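Local coordinates for uncharacterized protein MT2708 (Mycobacterium tuberculosis, PDB 2FGG) that is of unknown function but belongs to the Rv2632c-like family, related to Rv1738, and folds as a three-stranded antiparallel sheet packed against one long helix, at residues Thr24-Arg29 against Glu58-Arg63. Numbering follows the deposited sequence.
Sequences TRAKAR and ELAIAR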
loop_
_atom_site.group_PDB
_atom_site.type_symbol
_atom_site.label_atom_id
_atom_site.label_comp_id
_atom_site.label_asym_id
_atom_site.label_seq_id
_atom_site.Cartn_x
_atom_site.Cartn_y
_atom_site.Cartn_z
ATOM N N THR A 24 4.622 -6.267 13.832
ATOM C CA THR A 24 4.181 -4.943 13.414
ATOM C C THR A 24 3.497 -4.949 12.036
ATOM O O THR A 24 3.973 -5.576 11.092
ATOM C CB THR A 24 5.322 -3.880 13.549
ATOM O OG1 THR A 24 5.282 -2.958 12.455
ATOM C CG2 THR A 24 6.694 -4.537 13.613
ATOM N N ARG A 25 2.364 -4.256 11.949
ATOM C CA ARG A 25 1.545 -4.231 10.739
ATOM C C ARG A 25 1.297 -2.812 10.254
ATOM O O ARG A 25 0.986 -1.924 11.035
ATOM C CB ARG A 25 0.196 -4.911 10.987
ATOM C CG ARG A 25 -0.717 -4.959 9.766
ATOM C CD ARG A 25 -2.129 -4.506 10.118
ATOM N NE ARG A 25 -2.890 -5.550 10.795
ATOM C CZ ARG A 25 -3.940 -5.331 11.584
ATOM N NH1 ARG A 25 -4.366 -4.094 11.816
ATOM N NH2 ARG A 25 -4.556 -6.356 12.155
ATOM N N ALA A 26 1.431 -2.613 8.952
ATOM C CA ALA A 26 1.113 -1.334 8.346
ATOM C C ALA A 26 -0.045 -1.453 7.367
ATOM O O ALA A 26 -0.185 -2.448 6.655
ATOM C CB ALA A 26 2.327 -0.734 7.667
ATOM N N LYS A 27 -0.884 -0.426 7.374
ATOM C CA LYS A 27 -1.957 -0.272 6.418
ATOM C C LYS A 27 -1.743 1.048 5.685
ATOM O O LYS A 27 -1.545 2.081 6.326
ATOM C CB LYS A 27 -3.304 -0.295 7.133
ATOM C CG LYS A 27 -3.702 -1.685 7.610
ATOM C CD LYS A 27 -4.951 -1.661 8.467
ATOM C CE LYS A 27 -5.445 -3.063 8.701
ATOM N NZ LYS A 27 -6.867 -3.052 9.119
ATOM N N ALA A 28 -1.735 0.995 4.348
ATOM C CA ALA A 28 -1.650 2.191 3.496
ATOM C C ALA A 28 -2.950 2.375 2.710
ATOM O O ALA A 28 -3.245 1.608 1.795
ATOM C CB ALA A 28 -0.467 2.097 2.559
ATOM N N ARG A 29 -3.723 3.396 3.080
ATOM C CA ARG A 29 -5.042 3.638 2.500
ATOM C C ARG A 29 -5.016 4.734 1.444
ATOM O O ARG A 29 -4.541 5.830 1.692
ATOM C CB ARG A 29 -6.059 3.984 3.596
ATOM C CG ARG A 29 -7.456 4.334 3.065
ATOM C CD ARG A 29 -8.417 4.794 4.155
ATOM N NE ARG A 29 -7.807 5.769 5.060
ATOM C CZ ARG A 29 -8.399 6.281 6.139
ATOM N NH1 ARG A 29 -9.640 5.928 6.465
ATOM N NH2 ARG A 29 -7.745 7.156 6.893
ATOM N N GLU A 58 9.452 0.185 9.019
ATOM C CA GLU A 58 9.777 0.423 7.610
ATOM C C GLU A 58 9.590 -0.811 6.715
ATOM O O GLU A 58 9.254 -0.679 5.539
ATOM C CB GLU A 58 11.184 1.019 7.459
ATOM C CG GLU A 58 12.325 0.095 7.845
ATOM C CD GLU A 58 13.626 0.821 8.089
ATOM O OE1 GLU A 58 13.640 2.065 8.112
ATOM O OE2 GLU A 58 14.647 0.146 8.282
ATOM N N LEU A 59 9.804 -2.004 7.262
ATOM C CA LEU A 59 9.535 -3.234 6.521
ATOM C C LEU A 59 8.037 -3.451 6.323
ATOM O O LEU A 59 7.605 -3.899 5.263
ATOM C CB LEU A 59 10.159 -4.446 7.219
ATOM C CG LEU A 59 10.004 -5.833 6.583
ATOM C CD1 LEU A 59 10.325 -5.821 5.098
ATOM C CD2 LEU A 59 10.873 -6.853 7.306
ATOM N N ALA A 60 7.250 -3.147 7.349
ATOM C CA ALA A 60 5.807 -3.242 7.248
ATOM C C ALA A 60 5.288 -2.244 6.226
ATOM O O ALA A 60 4.450 -2.589 5.408
ATOM C CB ALA A 60 5.162 -3.008 8.582
ATOM N N ILE A 61 5.783 -1.013 6.275
ATOM C CA ILE A 61 5.359 0.012 5.329
ATOM C C ILE A 61 5.715 -0.406 3.907
ATOM O O ILE A 61 4.899 -0.291 3.002
ATOM C CB ILE A 61 5.987 1.388 5.638
ATOM C CG1 ILE A 61 5.530 1.899 7.005
ATOM C CG2 ILE A 61 5.591 2.400 4.588
ATOM C CD1 ILE A 61 6.288 3.127 7.466
ATOM N N ALA A 62 6.931 -0.902 3.714
ATOM C CA ALA A 62 7.366 -1.368 2.409
ATOM C C ALA A 62 6.420 -2.439 1.857
ATOM O O ALA A 62 6.029 -2.387 0.702
ATOM C CB ALA A 62 8.803 -1.874 2.477
ATOM N N ARG A 63 6.049 -3.405 2.684
ATOM C CA ARG A 63 5.132 -4.470 2.258
ATOM C C ARG A 63 3.711 -3.951 2.008
ATOM O O ARG A 63 3.035 -4.405 1.086
ATOM C CB ARG A 63 5.136 -5.608 3.268
ATOM C CG ARG A 63 6.505 -6.206 3.440
ATOM C CD ARG A 63 6.543 -7.307 4.452
ATOM N NE ARG A 63 7.674 -8.181 4.168
ATOM C CZ ARG A 63 8.326 -8.895 5.072
ATOM N NH1 ARG A 63 7.968 -8.843 6.343
ATOM N NH2 ARG A 63 9.349 -9.652 4.702
#
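A26 and A60 meet methyl to methyl, and this pair illustrates how small side chains let a helix settle close onto a sheet. Each CB points at the opposite segment, and the two carbons, A26 CB and A60 CB, lie 3.7 Å apart. A26 CB also rests against the helix backbone, 3.6 Å from A60 O and close to I61 N, and so lies against the peptide that links A60 to I61. In return, A60 CB sits against the strand backbone, 3.8 Å from T24 O. Such mutual seating brings the CA atoms of A26 and A60 to 5.2 Å and the segment axes to 6.9 Å, with the helix inclined at 39° to the strand.

Two larger residues border the alanine pair, one from each segment. I61 leaves the helix facing away from the strand, yet its CG1, anti to the carbonyl carbon and beside the backbone N (chi1 -63°), lies 4.2 Å from A26 CB. At the beginning of the strand T24 turns its side chain to the helix, and OG1 comes within 3.9 Å of A60 CB. No hydrogen bond joins the two segments; the contact is one of van der Waals packing, largely buried.

R25 and K27 point their side chains to the other face of the sheet, where R25 forms a salt bridge with E18. Backbone hydrogen bonds tie strand 24-32 to strand 14-19 through R25 and K27, and to strand 35-43 through A26 and A28. It is thus the middle strand of the antiparallel sheet that carries the contact. Farther along helix 54-83, A64 and L65 continue the packing over A26 and A28, while I17 of strand 14-19 touches both T24 and I61.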